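Local coordinates for protein cephalosporin acylase (Bacillus halodurans, PDB 2NLZ) that probably cleaves or transfers acyl groups bound in amide linkage, as expected of a cephalosporin acylase related to gamma-glutamyltranspeptidases, although its substrate is not established, at residues P116-G121 with H399-D404; S376-F381 with Y418-P423. The protein carries 1 engineered substitution. All blocks are in the same frame, centred on the assembly; numbering follows the deposited sequence.

Interaction 1. Residues P116-G121 with H399-D404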
loop_
_atom_site.group_PDB
_atom_site.type_symbol
_atom_site.label_atom_id
_atom_site.label_comp_id
_atom_site.label_asym_id
_atom_site.label_seq_id
_atom_site.Cartn_x
_atom_site.Cartn_y
_atom_site.Cartn_z
ATOM N N PRO D 116 -17.037 1.073 43.046
ATOM C CA PRO D 116 -16.529 -0.082 42.291
ATOM C C PRO D 116 -15.122 -0.552 42.675
ATOM O O PRO D 116 -14.553 -1.396 41.986
ATOM C CB PRO D 116 -16.492 0.449 40.858
ATOM C CG PRO D 116 -16.122 1.876 41.038
ATOM C CD PRO D 116 -16.795 2.329 42.311
ATOM N N VAL D 117 -14.563 -0.001 43.748
ATOM C CA VAL D 117 -13.221 -0.370 44.195
ATOM C C VAL D 117 -13.197 -1.721 44.922
ATOM O O VAL D 117 -13.878 -1.898 45.930
ATOM C CB VAL D 117 -12.634 0.707 45.126
ATOM C CG1 VAL D 117 -11.219 0.335 45.544
ATOM C CG2 VAL D 117 -12.661 2.077 44.449
ATOM N N THR D 118 -12.419 -2.663 44.393
ATOM C CA THR D 118 -12.119 -3.924 45.080
ATOM C C THR D 118 -10.699 -3.855 45.642
ATOM O O THR D 118 -9.950 -2.948 45.273
ATOM C CB THR D 118 -12.251 -5.131 44.126
ATOM O OG1 THR D 118 -11.290 -5.037 43.061
ATOM C CG2 THR D 118 -13.641 -5.175 43.554
ATOM N N VAL D 119 -10.312 -4.791 46.510
ATOM C CA VAL D 119 -8.963 -4.716 47.093
ATOM C C VAL D 119 -7.887 -4.849 46.017
ATOM O O VAL D 119 -7.921 -5.779 45.209
ATOM C CB VAL D 119 -8.702 -5.674 48.326
ATOM C CG1 VAL D 119 -9.657 -5.363 49.451
ATOM C CG2 VAL D 119 -8.806 -7.138 47.968
ATOM N N PRO D 120 -6.975 -3.861 45.958
ATOM C CA PRO D 120 -5.840 -3.894 45.050
ATOM C C PRO D 120 -4.918 -5.055 45.382
ATOM O O PRO D 120 -4.298 -5.056 46.439
ATOM C CB PRO D 120 -5.123 -2.572 45.340
ATOM C CG PRO D 120 -6.136 -1.704 45.951
ATOM C CD PRO D 120 -7.003 -2.618 46.747
ATOM N N GLY D 121 -4.828 -6.029 44.482
ATOM C CA GLY D 121 -3.996 -7.209 44.709
ATOM C C GLY D 121 -2.538 -7.174 44.252
ATOM O O GLY D 121 -1.738 -8.042 44.632
ATOM N N HIS D 399 -16.585 -2.865 38.887
ATOM C CA HIS D 399 -17.516 -2.504 37.819
ATOM C C HIS D 399 -17.893 -3.706 36.932
ATOM O O HIS D 399 -18.939 -3.692 36.280
ATOM C CB HIS D 399 -16.926 -1.371 36.982
ATOM C CG HIS D 399 -17.817 -0.895 35.877
ATOM N ND1 HIS D 399 -18.806 0.043 36.073
ATOM C CD2 HIS D 399 -17.857 -1.218 34.562
ATOM C CE1 HIS D 399 -19.418 0.278 34.926
ATOM N NE2 HIS D 399 -18.862 -0.475 33.995
ATOM N N ASN D 400 -17.051 -4.742 36.937
ATOM C CA ASN D 400 -17.279 -5.973 36.169
ATOM C C ASN D 400 -18.382 -6.875 36.732
ATOM O O ASN D 400 -18.908 -7.740 36.023
ATOM C CB ASN D 400 -15.978 -6.780 36.044
ATOM C CG ASN D 400 -15.176 -6.428 34.803
ATOM O OD1 ASN D 400 -15.698 -6.435 33.685
ATOM N ND2 ASN D 400 -13.894 -6.132 34.994
ATOM N N PHE D 401 -18.713 -6.681 38.007
ATOM C CA PHE D 401 -19.738 -7.475 38.677
ATOM C C PHE D 401 -21.113 -7.219 38.078
ATOM O O PHE D 401 -21.435 -6.093 37.702
ATOM C CB PHE D 401 -19.795 -7.133 40.170
ATOM C CG PHE D 401 -18.758 -7.838 41.016
ATOM C CD1 PHE D 401 -18.794 -9.216 41.191
ATOM C CD2 PHE D 401 -17.778 -7.108 41.685
ATOM C CE1 PHE D 401 -17.861 -9.859 41.985
ATOM C CE2 PHE D 401 -16.839 -7.741 42.487
ATOM C CZ PHE D 401 -16.879 -9.122 42.634
ATOM N N SER D 402 -21.924 -8.269 38.008
ATOM C CA SER D 402 -23.303 -8.150 37.552
ATOM C C SER D 402 -24.212 -7.892 38.743
ATOM O O SER D 402 -23.955 -8.374 39.844
ATOM C CB SER D 402 -23.737 -9.431 36.832
ATOM O OG SER D 402 -25.018 -9.294 36.236
ATOM N N LEU D 403 -25.271 -7.124 38.519
ATOM C CA LEU D 403 -26.261 -6.883 39.563
ATOM C C LEU D 403 -27.549 -7.677 39.322
ATOM O O LEU D 403 -28.566 -7.465 39.990
ATOM C CB LEU D 403 -26.531 -5.391 39.712
ATOM C CG LEU D 403 -25.334 -4.613 40.264
ATOM C CD1 LEU D 403 -25.613 -3.119 40.316
ATOM C CD2 LEU D 403 -24.946 -5.124 41.642
ATOM N N ASP D 404 -27.477 -8.590 38.355
ATOM C CA ASP D 404 -28.507 -9.588 38.108
ATOM C C ASP D 404 -28.175 -10.799 38.982
ATOM O O ASP D 404 -27.155 -11.457 38.765
ATOM C CB ASP D 404 -28.526 -9.964 36.618
ATOM C CG ASP D 404 -29.511 -11.080 36.293
ATOM O OD1 ASP D 404 -29.217 -11.871 35.372
ATOM O OD2 ASP D 404 -30.578 -11.170 36.937
#
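The Phe-401 ring meets Thr-118 at its edge: CG2 of Thr-118 lies near the ring plane, 4.2 Å from CE2 of Phe-401, and residues 116-121 contact neither face. A torsion of 63° at Thr-118 swings OG1 to between N and C, which sets CG2 opposite the carbonyl carbon and brings the methyl to the ring. The other flat group, the imidazole of His-399, takes little part. Its CG is anti to the backbone N (chi1 -178°), which carries the ring away from Pro-116, and ND1 makes a weak hydrogen bond to Leu-109 O.

What remains of His-399 at the contact is backbone and CB. CB of Pro-116 stands 3.9 Å from N of His-399 and 4.3 Å from CB of His-399, where the alpha carbons of the two residues come within 5.2 Å. A backbone hydrogen bond between Pro-116 and Gly-398 lies just beside this point, and Thr-118 O accepts a weak hydrogen bond from the side-chain NE2 of Gln-395. These place the loop before helix 122-133 beside the 3-10 segment that ends at Asn-400.

No hydrogen bond or salt bridge links residues 116-121 to residues 399-404, and 114 Å² is buried in all. The contact is therefore van der Waals in character, with its directional bonding supplied by Gly-398, directly before the second segment, and Gln-395, four residues before His-399.

Interaction 2. Residues S376-F381 with Y418-P423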
loop_
_atom_site.group_PDB
_atom_site.type_symbol
_atom_site.label_atom_id
_atom_site.label_comp_id
_atom_site.label_asym_id
_atom_site.label_seq_id
_atom_site.Cartn_x
_atom_site.Cartn_y
_atom_site.Cartn_z
ATOM N N SER D 376 -3.562 -4.054 36.020
ATOM C CA SER D 376 -4.466 -2.994 35.579
ATOM C C SER D 376 -5.324 -2.385 36.693
ATOM O O SER D 376 -5.629 -3.034 37.691
ATOM C CB SER D 376 -5.366 -3.521 34.457
ATOM O OG SER D 376 -6.414 -2.633 34.128
ATOM N N ASN D 377 -5.705 -1.125 36.488
ATOM C CA ASN D 377 -6.725 -0.454 37.279
ATOM C C ASN D 377 -8.105 -0.586 36.640
ATOM O O ASN D 377 -9.021 0.172 36.950
ATOM C CB ASN D 377 -6.366 1.018 37.438
ATOM C CG ASN D 377 -5.693 1.308 38.760
ATOM O OD1 ASN D 377 -5.342 0.389 39.489
ATOM N ND2 ASN D 377 -5.522 2.594 39.086
ATOM N N TYR D 378 -8.237 -1.577 35.760
ATOM C CA TYR D 378 -9.381 -1.745 34.866
ATOM C C TYR D 378 -9.530 -0.559 33.913
ATOM O O TYR D 378 -8.829 -0.493 32.904
ATOM C CB TYR D 378 -10.663 -2.074 35.631
ATOM C CG TYR D 378 -11.833 -2.441 34.757
ATOM C CD1 TYR D 378 -11.673 -3.254 33.633
ATOM C CD2 TYR D 378 -13.112 -1.987 35.059
ATOM C CE1 TYR D 378 -12.762 -3.589 32.827
ATOM C CE2 TYR D 378 -14.203 -2.324 34.266
ATOM C CZ TYR D 378 -14.021 -3.121 33.154
ATOM O OH TYR D 378 -15.104 -3.447 32.374
ATOM N N MET D 379 -10.402 0.388 34.227
ATOM C CA MET D 379 -10.633 1.500 33.312
ATOM C C MET D 379 -9.640 2.655 33.467
ATOM O O MET D 379 -9.849 3.557 34.278
ATOM C CB MET D 379 -12.066 2.002 33.432
ATOM C CG MET D 379 -13.070 1.043 32.852
ATOM S SD MET D 379 -14.764 1.602 33.020
ATOM C CE MET D 379 -15.600 0.465 31.914
ATOM N N GLY D 380 -8.570 2.622 32.674
ATOM C CA GLY D 380 -7.605 3.709 32.629
ATOM C C GLY D 380 -6.961 3.965 33.974
ATOM O O GLY D 380 -6.254 3.111 34.502
ATOM N N PHE D 381 -7.223 5.144 34.532
ATOM C CA PHE D 381 -6.734 5.516 35.855
ATOM C C PHE D 381 -7.451 4.728 36.954
ATOM O O PHE D 381 -6.961 4.620 38.078
ATOM C CB PHE D 381 -6.908 7.020 36.076
ATOM C CG PHE D 381 -5.797 7.856 35.507
ATOM C CD1 PHE D 381 -4.631 8.086 36.240
ATOM C CD2 PHE D 381 -5.918 8.432 34.256
ATOM C CE1 PHE D 381 -3.599 8.867 35.729
ATOM C CE2 PHE D 381 -4.890 9.213 33.736
ATOM C CZ PHE D 381 -3.727 9.434 34.476
ATOM N N TYR D 418 -15.146 -11.709 37.448
ATOM C CA TYR D 418 -14.695 -11.888 36.079
ATOM C C TYR D 418 -13.660 -10.814 35.786
ATOM O O TYR D 418 -13.946 -9.616 35.892
ATOM C CB TYR D 418 -15.898 -11.743 35.140
ATOM C CG TYR D 418 -15.621 -11.901 33.660
ATOM C CD1 TYR D 418 -15.218 -10.822 32.886
ATOM C CD2 TYR D 418 -15.804 -13.127 33.025
ATOM C CE1 TYR D 418 -14.969 -10.963 31.529
ATOM C CE2 TYR D 418 -15.563 -13.280 31.667
ATOM C CZ TYR D 418 -15.146 -12.193 30.924
ATOM O OH TYR D 418 -14.911 -12.336 29.579
ATOM N N HIS D 419 -12.455 -11.254 35.428
ATOM C CA HIS D 419 -11.309 -10.359 35.263
ATOM C C HIS D 419 -10.818 -10.385 33.824
ATOM O O HIS D 419 -10.668 -11.454 33.248
ATOM C CB HIS D 419 -10.181 -10.779 36.207
ATOM C CG HIS D 419 -9.508 -9.631 36.887
ATOM N ND1 HIS D 419 -8.567 -8.844 36.259
ATOM C CD2 HIS D 419 -9.635 -9.138 38.139
ATOM C CE1 HIS D 419 -8.142 -7.917 37.097
ATOM N NE2 HIS D 419 -8.776 -8.071 38.245
ATOM N N THR D 420 -10.564 -9.209 33.255
ATOM C CA THR D 420 -10.198 -9.095 31.834
ATOM C C THR D 420 -8.713 -9.292 31.540
ATOM O O THR D 420 -8.339 -9.746 30.458
ATOM C CB THR D 420 -10.617 -7.738 31.248
ATOM O OG1 THR D 420 -10.054 -6.676 32.038
ATOM C CG2 THR D 420 -12.138 -7.634 31.203
ATOM N N ILE D 421 -7.890 -8.899 32.504
ATOM C CA ILE D 421 -6.460 -9.088 32.493
ATOM C C ILE D 421 -6.081 -10.561 32.365
ATOM O O ILE D 421 -6.422 -11.382 33.225
ATOM C CB ILE D 421 -5.917 -8.594 33.814
ATOM C CG1 ILE D 421 -5.752 -7.094 33.815
ATOM C CG2 ILE D 421 -4.570 -9.189 34.136
ATOM C CD1 ILE D 421 -5.150 -6.691 35.138
ATOM N N ILE D 422 -5.373 -10.903 31.296
ATOM C CA ILE D 422 -4.955 -12.287 31.076
ATOM C C ILE D 422 -3.526 -12.435 30.521
ATOM O O ILE D 422 -3.237 -12.050 29.389
ATOM C CB ILE D 422 -5.988 -13.093 30.200
ATOM C CG1 ILE D 422 -6.162 -12.490 28.794
ATOM C CG2 ILE D 422 -7.350 -13.211 30.917
ATOM C CD1 ILE D 422 -6.885 -13.407 27.809
ATOM N N PRO D 423 -2.622 -12.993 31.336
ATOM C CA PRO D 423 -1.278 -13.266 30.859
ATOM C C PRO D 423 -1.230 -14.661 30.253
ATOM O O PRO D 423 -1.802 -15.612 30.805
ATOM C CB PRO D 423 -0.447 -13.225 32.137
ATOM C CG PRO D 423 -1.396 -13.657 33.235
ATOM C CD PRO D 423 -2.814 -13.407 32.739
#
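Ile-421 reaches Ser-376 with its longer branch, CG1 lying 3.7 Å from CB of Ser-376, while CD1 falls beside N and CB of the same serine, at separations too short to interpret at 2.70 Å resolution. The first torsion of Ile-421 (chi1 -81°) sets CG1 beside the backbone N, on the side of the serine. Next to it, Thr-420 and Tyr-378 cross at about a right angle, OG1 of Thr-420 standing 4.1 Å from CD1 of Tyr-378 in an oblique approach. This is van der Waals contact; the hydrogen bond of that hydroxyl is with Arg-397 NH1.

Within 376-381, Met-379 CG sits 3.7 Å above one face of the Tyr-378 ring, displaced toward the rim. A weak bond, bent to 125°, runs from Tyr-378 N to Ser-376 OG, which also has a weak hydrogen bond with Thr-358 OG1. In the Ntn-hydrolase fold of gamma-glutamyltranspeptidases, self-cleavage exposes a threonine as the N-terminal nucleophile; the unmodelled residues 354-357 immediately before Thr-358 are consistent with that place for it. Ser-376 ends strand 370-376, while 418-423 leads into strand 424-428.

Further out, Asn-377 holds the turn: ND2 donates to Phe-381 O at 2.7 Å, from above the carbonyl plane, and also bonds Ala-393 O, while OD1 pairs with Ser-70 OG. On the other segment, Ile-421 N lies in plane at the edge of the His-419 imidazole.

In the fold
The centres of interactions 1 and 2 are about 11 Å apart, and in sequence order the segments of the two interactions interleave. They touch directly: His-399 CD2 lies 3.8 Å from Tyr-378 CE2 and 3.9 Å from Met-379 CE, so the imidazole that turns from Pro-116 packs on the 376-381 turn. A second junction brings Asn-400 CB to 3.5 Å from Tyr-418 O. Interaction 2 is the more central, about 5 Å from the centre of the chain against about 16 Å for interaction 1. It also borders Thr-358, the probable nucleophile. The junctions between the two interactions are van der Waals contacts made by His-399 and Asn-400.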